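ATPase associated with various cellular activities, AAA_5 (Staphylothermus marinus, PDB 6N0S) probably binds and hydrolyses ATP as the McrB protein of a restriction system, this chain being its N-terminal EVE domain, which resembles PUA-like RNA-binding proteins. Local coordinates at residues 5-10 and 165-170; 9-14 and 54-59; 69-74 and 147-152; 75-80 and 135-140. All blocks are in the same frame, centred on the assembly; numbering follows the deposited sequence.

Contact 1: residues 5-10 and 165-170; sequences KILGFS and YLVPIR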
# COMPACT_ATOMS: atom_id res chain seq x y z
N LYS A 5 -12.40 2.76 -15.57
CA LYS A 5 -13.00 2.78 -14.27
C LYS A 5 -11.92 2.98 -13.21
O LYS A 5 -10.77 2.56 -13.37
CB LYS A 5 -13.83 1.53 -14.02
CG LYS A 5 -13.31 0.18 -14.45
CD LYS A 5 -14.53 -0.77 -14.57
CE LYS A 5 -14.18 -2.26 -14.39
NZ LYS A 5 -15.29 -3.20 -14.87
N ILE A 6 -12.31 3.72 -12.18
CA ILE A 6 -11.49 3.93 -10.99
C ILE A 6 -12.28 3.42 -9.80
O ILE A 6 -13.51 3.59 -9.74
CB ILE A 6 -11.12 5.40 -10.83
CG1 ILE A 6 -12.38 6.28 -10.83
CG2 ILE A 6 -10.23 5.85 -12.03
CD1 ILE A 6 -12.10 7.73 -10.47
N LEU A 7 -11.59 2.79 -8.87
CA LEU A 7 -12.25 2.33 -7.66
C LEU A 7 -12.78 3.50 -6.86
O LEU A 7 -13.88 3.44 -6.29
CB LEU A 7 -11.29 1.49 -6.82
CG LEU A 7 -11.91 0.91 -5.56
CD1 LEU A 7 -13.12 0.06 -5.95
CD2 LEU A 7 -10.91 0.08 -4.79
N GLY A 8 -12.03 4.60 -6.83
CA GLY A 8 -12.51 5.79 -6.16
C GLY A 8 -11.60 6.95 -6.49
O GLY A 8 -10.66 6.84 -7.29
N PHE A 9 -11.91 8.06 -5.83
CA PHE A 9 -11.27 9.36 -6.06
C PHE A 9 -11.16 10.00 -4.68
O PHE A 9 -12.18 10.24 -4.04
CB PHE A 9 -12.10 10.23 -7.03
CG PHE A 9 -11.50 11.58 -7.29
CD1 PHE A 9 -10.33 11.69 -8.00
CD2 PHE A 9 -12.08 12.73 -6.77
CE1 PHE A 9 -9.74 12.92 -8.22
CE2 PHE A 9 -11.50 13.98 -6.98
CZ PHE A 9 -10.33 14.07 -7.71
N SER A 10 -9.94 10.18 -4.17
CA SER A 10 -9.84 10.62 -2.78
C SER A 10 -8.42 11.07 -2.48
O SER A 10 -7.45 10.60 -3.08
CB SER A 10 -10.23 9.52 -1.79
OG SER A 10 -10.15 9.96 -0.44
N TYR A 165 -5.95 -4.18 -2.81
CA TYR A 165 -4.67 -3.73 -2.31
C TYR A 165 -4.71 -2.27 -1.87
O TYR A 165 -4.23 -1.94 -0.79
CB TYR A 165 -3.57 -3.93 -3.38
CG TYR A 165 -2.21 -3.33 -3.02
CD1 TYR A 165 -1.60 -3.60 -1.80
CD2 TYR A 165 -1.56 -2.48 -3.89
CE1 TYR A 165 -0.39 -3.04 -1.48
CE2 TYR A 165 -0.36 -1.91 -3.57
CZ TYR A 165 0.22 -2.19 -2.37
OH TYR A 165 1.42 -1.62 -2.04
N LEU A 166 -5.29 -1.38 -2.67
CA LEU A 166 -5.45 0.02 -2.30
C LEU A 166 -6.92 0.41 -2.39
O LEU A 166 -7.56 0.18 -3.42
CB LEU A 166 -4.64 0.92 -3.23
CG LEU A 166 -3.15 0.65 -3.21
CD1 LEU A 166 -2.44 1.29 -4.42
CD2 LEU A 166 -2.62 1.19 -1.90
N VAL A 167 -7.45 0.98 -1.31
CA VAL A 167 -8.85 1.41 -1.33
C VAL A 167 -8.97 2.86 -0.88
O VAL A 167 -8.22 3.31 0.01
CB VAL A 167 -9.73 0.49 -0.46
CG1 VAL A 167 -9.78 -0.94 -1.05
CG2 VAL A 167 -9.20 0.46 0.97
N PRO A 168 -9.90 3.61 -1.46
CA PRO A 168 -10.14 5.00 -1.06
C PRO A 168 -10.97 5.04 0.20
O PRO A 168 -11.83 4.19 0.41
CB PRO A 168 -10.93 5.54 -2.27
CG PRO A 168 -11.75 4.38 -2.67
CD PRO A 168 -10.90 3.16 -2.44
N ILE A 169 -10.72 6.05 1.04
CA ILE A 169 -11.58 6.34 2.19
C ILE A 169 -11.94 7.83 2.23
O ILE A 169 -11.30 8.69 1.62
CB ILE A 169 -10.95 5.89 3.55
CG1 ILE A 169 -9.64 6.61 3.83
CG2 ILE A 169 -10.73 4.40 3.55
CD1 ILE A 169 -9.02 6.38 5.30
N ARG A 170 -12.99 8.13 2.94
CA ARG A 170 -13.45 9.51 2.98
C ARG A 170 -12.57 10.35 3.91
O ARG A 170 -11.87 9.80 4.76
CB ARG A 170 -14.88 9.57 3.47
CG ARG A 170 -15.86 8.78 2.59
CD ARG A 170 -17.24 8.69 3.27
NE ARG A 170 -17.13 7.81 4.43
CZ ARG A 170 -18.02 7.72 5.43
NH1 ARG A 170 -19.12 8.48 5.41
NH2 ARG A 170 -17.78 6.87 6.44
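Pro-168 is the hub of this contact, and its ring meets three residues of the N-terminal loop. Its CG sits 3.8 Å from Gly-8 CA. Its CD lies 3.9 Å from Leu-7 CD2, and its CB is 4.1 Å from Ser-10 CB. This is the tight part. A CB on Gly-8 would fall about 2.5 Å from Pro-168 CG, a clash, and the glycine therefore suits the close approach. Leu-7 and Pro-168 cross at about a right angle. Leu-7 CG, anti to the backbone N (chi1 -177°), lies 4.0 Å from Pro-168 CD; CD2 beyond it touches Leu-166 O at 3.6 Å and also Val-167 CG1. An alanine in place of Pro-168 would probably open a gap beside Gly-8 and Leu-7, because the CG and CD that touch them would be gone. At the other end Ser-10 OG lies 2.7 Å from Ile-169 O, close enough for a hydrogen bond, and is buried there.

The outer side is looser. Leu-7 is partly exposed, and a sulfate, probably from the crystallisation liquor, lies near its side chain. Phe-9 points its CB away from strand 166-169 and is exposed, although its ring meets Tyr-47 and Phe-52.

The two chain directions differ by 53°, and the loop drapes across the strand without pairing with it. Strand 166-169 is an outermost strand of the five-stranded mixed sheet and runs antiparallel to strand 12-17. Pro-168 also touches Trp-13 of that strand. Leu-7 leans on Ser-40 and Glu-41 of helix 39-52, and Arg-170 is the N-cap of helix 171-178.

Contact 2: residues 9-14 and 54-59; sequences FSKYWV and ELKIIH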
# COMPACT_ATOMS: atom_id res chain seq x y z
N PHE A 9 -11.91 8.06 -5.83
CA PHE A 9 -11.27 9.36 -6.06
C PHE A 9 -11.16 10.00 -4.68
O PHE A 9 -12.18 10.24 -4.04
CB PHE A 9 -12.10 10.23 -7.03
CG PHE A 9 -11.50 11.58 -7.29
CD1 PHE A 9 -10.33 11.69 -8.00
CD2 PHE A 9 -12.08 12.73 -6.77
CE1 PHE A 9 -9.74 12.92 -8.22
CE2 PHE A 9 -11.50 13.98 -6.98
CZ PHE A 9 -10.33 14.07 -7.71
N SER A 10 -9.94 10.18 -4.17
CA SER A 10 -9.84 10.62 -2.78
C SER A 10 -8.42 11.07 -2.48
O SER A 10 -7.45 10.60 -3.08
CB SER A 10 -10.23 9.52 -1.79
OG SER A 10 -10.15 9.96 -0.44
N LYS A 11 -8.32 11.96 -1.49
CA LYS A 11 -7.02 12.33 -0.98
C LYS A 11 -6.49 11.29 0.01
O LYS A 11 -5.31 11.32 0.34
CB LYS A 11 -7.09 13.71 -0.30
CG LYS A 11 -5.71 14.32 -0.02
CD LYS A 11 -5.79 15.70 0.63
CE LYS A 11 -4.39 16.22 0.99
NZ LYS A 11 -3.62 16.75 -0.19
N TYR A 12 -7.35 10.38 0.48
CA TYR A 12 -7.03 9.45 1.55
C TYR A 12 -7.27 8.04 1.04
O TYR A 12 -8.38 7.75 0.57
CB TYR A 12 -7.88 9.74 2.77
CG TYR A 12 -7.77 11.20 3.16
CD1 TYR A 12 -6.66 11.65 3.87
CD2 TYR A 12 -8.74 12.12 2.78
CE1 TYR A 12 -6.53 12.98 4.22
CE2 TYR A 12 -8.63 13.46 3.13
CZ TYR A 12 -7.53 13.88 3.84
OH TYR A 12 -7.40 15.19 4.18
N TRP A 13 -6.22 7.19 1.10
CA TRP A 13 -6.29 5.80 0.66
C TRP A 13 -5.72 4.91 1.75
O TRP A 13 -4.92 5.37 2.59
CB TRP A 13 -5.52 5.57 -0.67
CG TRP A 13 -6.17 6.21 -1.85
CD1 TRP A 13 -6.27 7.53 -2.11
CD2 TRP A 13 -6.83 5.53 -2.94
NE1 TRP A 13 -6.96 7.73 -3.29
CE2 TRP A 13 -7.31 6.51 -3.81
CE3 TRP A 13 -7.04 4.19 -3.25
CZ2 TRP A 13 -8.00 6.19 -4.99
CZ3 TRP A 13 -7.69 3.87 -4.40
CH2 TRP A 13 -8.19 4.86 -5.25
N VAL A 14 -6.16 3.65 1.75
CA VAL A 14 -5.63 2.61 2.64
C VAL A 14 -4.90 1.56 1.81
O VAL A 14 -5.40 1.11 0.79
CB VAL A 14 -6.74 1.93 3.46
CG1 VAL A 14 -6.20 0.71 4.23
CG2 VAL A 14 -7.37 2.91 4.44
N GLU A 54 -0.81 15.61 -3.23
CA GLU A 54 -0.26 14.81 -2.14
C GLU A 54 -1.38 13.97 -1.53
O GLU A 54 -2.46 14.50 -1.26
CB GLU A 54 0.39 15.72 -1.11
CG GLU A 54 0.93 15.00 0.10
CD GLU A 54 1.75 15.89 1.05
OE1 GLU A 54 2.54 16.75 0.58
OE2 GLU A 54 1.62 15.72 2.28
N LEU A 55 -1.17 12.68 -1.37
CA LEU A 55 -2.16 11.81 -0.75
C LEU A 55 -1.67 11.33 0.61
O LEU A 55 -0.46 11.21 0.85
CB LEU A 55 -2.48 10.60 -1.64
CG LEU A 55 -2.81 10.79 -3.11
CD1 LEU A 55 -2.96 9.45 -3.77
CD2 LEU A 55 -4.10 11.59 -3.28
N LYS A 56 -2.61 11.08 1.51
CA LYS A 56 -2.31 10.46 2.79
C LYS A 56 -2.68 8.97 2.75
O LYS A 56 -3.81 8.61 2.40
CB LYS A 56 -3.08 11.13 3.93
CG LYS A 56 -2.98 12.63 3.99
CD LYS A 56 -1.71 13.11 4.63
CE LYS A 56 -1.01 14.18 3.76
NZ LYS A 56 -1.81 15.41 3.54
N ILE A 57 -1.73 8.11 3.11
CA ILE A 57 -1.89 6.66 3.05
C ILE A 57 -1.89 6.10 4.46
O ILE A 57 -0.93 6.29 5.21
CB ILE A 57 -0.78 6.01 2.21
CG1 ILE A 57 -0.64 6.70 0.86
CG2 ILE A 57 -1.02 4.50 2.06
CD1 ILE A 57 -1.80 6.62 -0.04
N ILE A 58 -2.95 5.44 4.82
CA ILE A 58 -2.98 4.66 6.05
C ILE A 58 -2.70 3.20 5.72
O ILE A 58 -3.24 2.65 4.75
CB ILE A 58 -4.32 4.82 6.76
CG1 ILE A 58 -4.51 6.27 7.22
CG2 ILE A 58 -4.38 3.89 7.93
CD1 ILE A 58 -5.86 6.48 7.92
N HIS A 59 -1.86 2.56 6.53
CA HIS A 59 -1.37 1.20 6.28
C HIS A 59 -2.10 0.22 7.19
O HIS A 59 -2.08 0.36 8.42
CB HIS A 59 0.15 1.13 6.48
CG HIS A 59 0.90 2.01 5.52
ND1 HIS A 59 1.23 1.61 4.25
CD2 HIS A 59 1.33 3.29 5.64
CE1 HIS A 59 1.85 2.60 3.62
NE2 HIS A 59 1.91 3.64 4.44
O HOH W 1 -4.91 16.16 4.35
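Tyr-12, Trp-13 and Val-14 pair in parallel with Lys-56, Ile-57 and Ile-58. The strand axes approach to 4.8 Å, and their directions differ by 26°. This is the parallel pair within the otherwise antiparallel five-stranded sheet of the EVE domain. The chain between the strands takes in strand 30-34 and helix 39-52. Lys-11 O accepts from Lys-56 N, Trp-13 N gives to Lys-56 O at 3.1 Å, and Trp-13 O accepts from Ile-58 N.

The side chains fall on two faces. Tyr-12, Val-14, Lys-56 and Ile-58 share one, where Tyr-174 of helix 171-178 stacks on Tyr-12 and also touches Lys-56 and Ile-58. Tyr-12 and Lys-56 lie side by side, pointing the same way, with Tyr-12 CE1 3.6 Å from Lys-56 CG. Trp-13 and Ile-57 share the other face, with Trp-13 CB 3.9 Å from Ile-57 CD1. Ile-45 of helix 39-52 packs on Trp-13 and on Leu-55.

Lys-11 runs extended until its last bend (chi4 77°). Its NZ then gives a hydrogen bond of 2.7 Å to Glu-54 O. That places it 4.4 Å from Lys-56 NZ, and the two positive charges would probably repel. Lys-56 NZ has a long salt bridge to Glu-54 OE2, which may ease this.

Just before the strand, Ser-10 makes an ST turn: its OG accepts from Tyr-12 N and also lies by Ile-169 O of strand 166-169. The carbonyl of Ser-10 serves Trp-13. Trp-13 NE1 reaches Ser-10 O at 2.9 Å; the oxygen lies in the indole plane, while the nitrogen stands 42° above the carbonyl plane.

Contact 3: residues 69-74 and 147-152; sequences LGKTFI and VKYDQV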
# COMPACT_ATOMS: atom_id res chain seq x y z
N LEU A 69 -0.31 -7.99 15.23
CA LEU A 69 -0.87 -6.77 14.67
C LEU A 69 -1.91 -7.06 13.59
O LEU A 69 -2.26 -6.17 12.80
CB LEU A 69 0.27 -5.91 14.13
CG LEU A 69 1.28 -5.44 15.20
CD1 LEU A 69 2.52 -4.80 14.58
CD2 LEU A 69 0.62 -4.47 16.20
N GLY A 70 -2.45 -8.28 13.56
CA GLY A 70 -3.50 -8.58 12.61
C GLY A 70 -4.71 -7.68 12.79
O GLY A 70 -5.08 -7.31 13.90
N LYS A 71 -5.35 -7.34 11.67
CA LYS A 71 -6.53 -6.48 11.67
C LYS A 71 -6.29 -5.20 12.47
O LYS A 71 -7.00 -4.89 13.42
CB LYS A 71 -7.75 -7.23 12.21
CG LYS A 71 -8.31 -8.29 11.26
CD LYS A 71 -9.50 -9.02 11.87
CE LYS A 71 -10.53 -9.37 10.81
NZ LYS A 71 -11.07 -8.13 10.20
N THR A 72 -5.27 -4.44 12.05
CA THR A 72 -5.00 -3.16 12.70
C THR A 72 -4.42 -2.20 11.68
O THR A 72 -3.80 -2.61 10.69
CB THR A 72 -4.03 -3.31 13.92
OG1 THR A 72 -2.68 -3.19 13.50
CG2 THR A 72 -4.19 -4.66 14.55
N PHE A 73 -4.67 -0.92 11.91
CA PHE A 73 -4.03 0.14 11.16
C PHE A 73 -2.79 0.52 11.95
O PHE A 73 -2.89 0.91 13.11
CB PHE A 73 -4.98 1.32 10.97
CG PHE A 73 -6.26 0.94 10.30
CD1 PHE A 73 -7.33 0.49 11.05
CD2 PHE A 73 -6.40 1.00 8.94
CE1 PHE A 73 -8.52 0.12 10.46
CE2 PHE A 73 -7.61 0.64 8.32
CZ PHE A 73 -8.65 0.18 9.09
N ILE A 74 -1.62 0.43 11.33
CA ILE A 74 -0.38 0.57 12.09
C ILE A 74 0.30 1.93 11.92
O ILE A 74 1.13 2.30 12.76
CB ILE A 74 0.62 -0.57 11.76
CG1 ILE A 74 1.07 -0.52 10.29
CG2 ILE A 74 0.04 -1.94 12.18
CD1 ILE A 74 2.27 -1.46 10.04
N VAL A 147 -4.31 1.08 15.83
CA VAL A 147 -5.76 1.20 15.76
C VAL A 147 -6.34 -0.15 15.33
O VAL A 147 -6.22 -0.55 14.17
CB VAL A 147 -6.16 2.32 14.81
CG1 VAL A 147 -7.64 2.49 14.83
CG2 VAL A 147 -5.50 3.62 15.21
N LYS A 148 -6.98 -0.84 16.27
CA LYS A 148 -7.59 -2.12 15.96
C LYS A 148 -8.83 -1.88 15.10
O LYS A 148 -9.53 -0.87 15.26
CB LYS A 148 -7.97 -2.88 17.24
CG LYS A 148 -6.81 -3.24 18.22
CD LYS A 148 -6.26 -4.66 17.98
CE LYS A 148 -4.89 -4.92 18.67
NZ LYS A 148 -4.98 -5.16 20.16
N TYR A 149 -9.07 -2.80 14.16
CA TYR A 149 -10.25 -2.72 13.30
C TYR A 149 -11.53 -2.57 14.11
O TYR A 149 -12.41 -1.76 13.76
CB TYR A 149 -10.30 -3.99 12.45
CG TYR A 149 -11.61 -4.19 11.73
CD1 TYR A 149 -12.08 -3.25 10.83
CD2 TYR A 149 -12.37 -5.34 11.94
CE1 TYR A 149 -13.29 -3.44 10.17
CE2 TYR A 149 -13.58 -5.54 11.29
CZ TYR A 149 -14.03 -4.59 10.40
OH TYR A 149 -15.24 -4.78 9.74
N ASP A 150 -11.66 -3.33 15.20
CA ASP A 150 -12.87 -3.26 16.01
C ASP A 150 -13.15 -1.85 16.52
O ASP A 150 -14.31 -1.53 16.80
CB ASP A 150 -12.74 -4.24 17.18
CG ASP A 150 -14.06 -4.45 17.89
OD1 ASP A 150 -14.98 -5.04 17.28
OD2 ASP A 150 -14.17 -4.01 19.06
N GLN A 151 -12.14 -0.99 16.62
CA GLN A 151 -12.39 0.38 17.05
C GLN A 151 -13.10 1.22 16.00
O GLN A 151 -13.67 2.26 16.35
CB GLN A 151 -11.07 1.08 17.41
CG GLN A 151 -10.39 0.64 18.71
CD GLN A 151 -9.00 1.26 18.86
OE1 GLN A 151 -8.00 0.61 18.58
NE2 GLN A 151 -8.95 2.52 19.27
N VAL A 152 -13.06 0.83 14.73
CA VAL A 152 -13.61 1.68 13.68
C VAL A 152 -14.49 0.87 12.73
O VAL A 152 -14.83 1.35 11.65
CB VAL A 152 -12.50 2.40 12.90
CG1 VAL A 152 -11.75 3.31 13.81
CG2 VAL A 152 -11.55 1.41 12.22
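Phe-73 meets Val-147 first and Val-152 last. Its CB lies 4.1 Å from Val-147 CB. Its CG is anti to its own carbonyl carbon (chi1 -56°), which sets CG 4.1 Å from Val-147 O. Val-147 O sits at the ring edge, near the plane, 3.5 Å from CD1. CE1 then meets Val-152 CG2 tip to tip at 3.7 Å. The ring also meets Tyr-60 and touches Ile-58.

Here strands 72-80 and 138-148 of the mixed sheet pair antiparallel. Phe-73 and Val-147 are the hydrogen-bonded pair: Phe-73 N gives to Val-147 O at 2.8 Å, and Val-147 N gives to Phe-73 O. Strand 72-80 opens with a G1 beta bulge, in which Lys-71 and Thr-72 both face Ile-61. Lys-71 O accepts from Tyr-149 N, which stands above the carbonyl plane. The two side chains lie alongside each other, with Lys-71 NZ 3.5 Å from Tyr-149 CD2.

Thr-72 OG1 gives a hydrogen bond of 3.1 Å to Leu-69 O, closing the turn before the strand. Its CG2 lies near the Lys-148 chain, though the exact place of this methyl is doubtful. An alanine at Thr-72 would probably leave Leu-69 O without this donor.

Contact 4: residues 75-80 and 135-140; sequences GESVLS and FRLAEY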
# COMPACT_ATOMS: atom_id res chain seq x y z
N GLY A 75 0.00 2.66 10.86
CA GLY A 75 0.67 3.94 10.66
C GLY A 75 0.20 4.59 9.38
O GLY A 75 -0.68 4.05 8.69
N GLU A 76 0.81 5.72 9.06
CA GLU A 76 0.44 6.42 7.84
C GLU A 76 1.65 7.10 7.23
O GLU A 76 2.67 7.29 7.88
CB GLU A 76 -0.69 7.43 8.10
CG GLU A 76 -0.44 8.42 9.23
CD GLU A 76 -1.55 9.44 9.30
OE1 GLU A 76 -1.49 10.42 8.51
OE2 GLU A 76 -2.50 9.22 10.09
N SER A 77 1.52 7.43 5.95
CA SER A 77 2.60 8.04 5.19
C SER A 77 1.99 8.98 4.16
O SER A 77 0.77 9.14 4.09
CB SER A 77 3.48 6.99 4.51
OG SER A 77 2.70 6.26 3.61
N VAL A 78 2.84 9.52 3.30
CA VAL A 78 2.47 10.54 2.33
C VAL A 78 2.95 10.09 0.95
O VAL A 78 4.09 9.63 0.80
CB VAL A 78 3.06 11.92 2.70
CG1 VAL A 78 2.75 12.95 1.65
CG2 VAL A 78 2.50 12.40 4.03
N LEU A 79 2.08 10.21 -0.04
CA LEU A 79 2.40 9.92 -1.43
C LEU A 79 2.33 11.23 -2.21
O LEU A 79 1.24 11.74 -2.47
CB LEU A 79 1.42 8.88 -1.98
CG LEU A 79 1.36 8.67 -3.49
CD1 LEU A 79 2.66 8.46 -4.01
CD2 LEU A 79 0.49 7.47 -3.84
N SER A 80 3.49 11.76 -2.59
CA SER A 80 3.61 13.11 -3.13
C SER A 80 4.10 13.08 -4.56
O SER A 80 4.88 12.21 -4.94
CB SER A 80 4.57 13.97 -2.31
OG SER A 80 5.91 13.68 -2.67
N PHE A 135 4.99 3.41 -6.45
CA PHE A 135 4.97 4.75 -5.88
C PHE A 135 5.95 4.79 -4.71
O PHE A 135 5.93 3.91 -3.84
CB PHE A 135 3.57 5.13 -5.39
CG PHE A 135 2.55 5.26 -6.49
CD1 PHE A 135 2.56 6.35 -7.34
CD2 PHE A 135 1.59 4.29 -6.67
CE1 PHE A 135 1.62 6.49 -8.33
CE2 PHE A 135 0.66 4.42 -7.68
CZ PHE A 135 0.68 5.54 -8.51
N ARG A 136 6.78 5.82 -4.68
CA ARG A 136 7.65 6.05 -3.53
C ARG A 136 6.90 6.92 -2.51
O ARG A 136 6.44 8.00 -2.86
CB ARG A 136 8.95 6.72 -3.97
CG ARG A 136 9.87 5.78 -4.73
CD ARG A 136 10.98 6.53 -5.41
NE ARG A 136 12.23 5.78 -5.40
CZ ARG A 136 12.63 4.95 -6.36
NH1 ARG A 136 11.88 4.75 -7.43
NH2 ARG A 136 13.80 4.32 -6.25
N LEU A 137 6.79 6.42 -1.28
CA LEU A 137 6.19 7.12 -0.15
C LEU A 137 7.26 7.88 0.64
O LEU A 137 8.46 7.66 0.49
CB LEU A 137 5.51 6.12 0.79
CG LEU A 137 4.44 5.25 0.12
CD1 LEU A 137 3.94 4.19 1.08
CD2 LEU A 137 3.30 6.12 -0.39
N ALA A 138 6.79 8.70 1.58
CA ALA A 138 7.64 9.49 2.45
C ALA A 138 6.94 9.68 3.78
O ALA A 138 5.71 9.62 3.85
CB ALA A 138 7.94 10.87 1.88
N GLU A 139 7.74 9.89 4.83
CA GLU A 139 7.28 10.33 6.15
C GLU A 139 6.45 9.29 6.87
O GLU A 139 5.64 9.64 7.72
CB GLU A 139 6.47 11.63 6.06
CG GLU A 139 7.11 12.77 5.23
CD GLU A 139 6.15 13.96 4.95
OE1 GLU A 139 5.24 14.24 5.78
OE2 GLU A 139 6.30 14.62 3.89
N TYR A 140 6.62 8.01 6.56
CA TYR A 140 5.92 6.98 7.33
C TYR A 140 6.11 7.23 8.82
O TYR A 140 7.21 7.51 9.28
CB TYR A 140 6.42 5.57 6.99
CG TYR A 140 5.72 4.55 7.85
CD1 TYR A 140 4.39 4.22 7.62
CD2 TYR A 140 6.37 3.95 8.93
CE1 TYR A 140 3.74 3.34 8.43
CE2 TYR A 140 5.71 3.06 9.74
CZ TYR A 140 4.40 2.76 9.47
OH TYR A 140 3.72 1.88 10.26
O HOH W 2 5.83 10.36 -1.26
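Phe-135 and Leu-79 pack where the chain passes from strand 132-136 to strand 138-148. The first belongs to the small three-stranded sheet; the second pairs antiparallel with strand 72-80 of the five-stranded sheet. Leu-79 CD2 lies over one face of the Phe-135 ring, 4.0 Å above it and toward the rim.

Arg-136 turns its side chain to Val-98 and Ile-102 of helix 92-105. A water accepts from Ser-80 N and lies within hydrogen-bonding distance of Val-78 O and Arg-136 O. Leu-137 spreads its two methyls. CD2 is 3.7 Å from Leu-79 CB, and CD1 is 3.5 Å from Ser-77 OG, whose hydrogen-bond partner is His-59 NE2. Ala-138 and Val-78 form a hydrogen-bonded pair, with Val-78 N giving to Ala-138 O at 2.9 Å.

Glu-139 has a left-handed backbone conformation (phi 68°), consistent with the bulge that breaks this strand. Its OE1 lies 3.7 Å from Val-78 CG2. Tyr-140 CA makes a CA-H...O contact with Glu-76 O at 3.3 Å. Ser-77 CB sits at the edge of the Tyr-140 ring. Tyr-140 OH ends 3.7 Å from Gly-75 CA, and a CB there would fall about 2.5 Å from the hydroxyl.

All four contacts reach the five-stranded sheet, and together they span it from edge to edge. Contacts 1 and 2 share Phe-9 and Ser-10, have centres about 8 Å apart and meet where Val-167 O lies 2.7 Å from Val-14 N. Contact 2 adjoins contact 4, about 9 Å away between centres, with Ile-57 O 2.8 Å from Ser-77 N. There His-59 of contact 2 hydrogen-bonds Ser-77 of contact 4. Contacts 3 and 4 use the same two strands with centres about 19 Å apart; contact 4 is nested inside the loop closed by contact 3. Contacts 1 and 3 are about 20 Å apart between centres. The AAA ATPase part lies outside this chain.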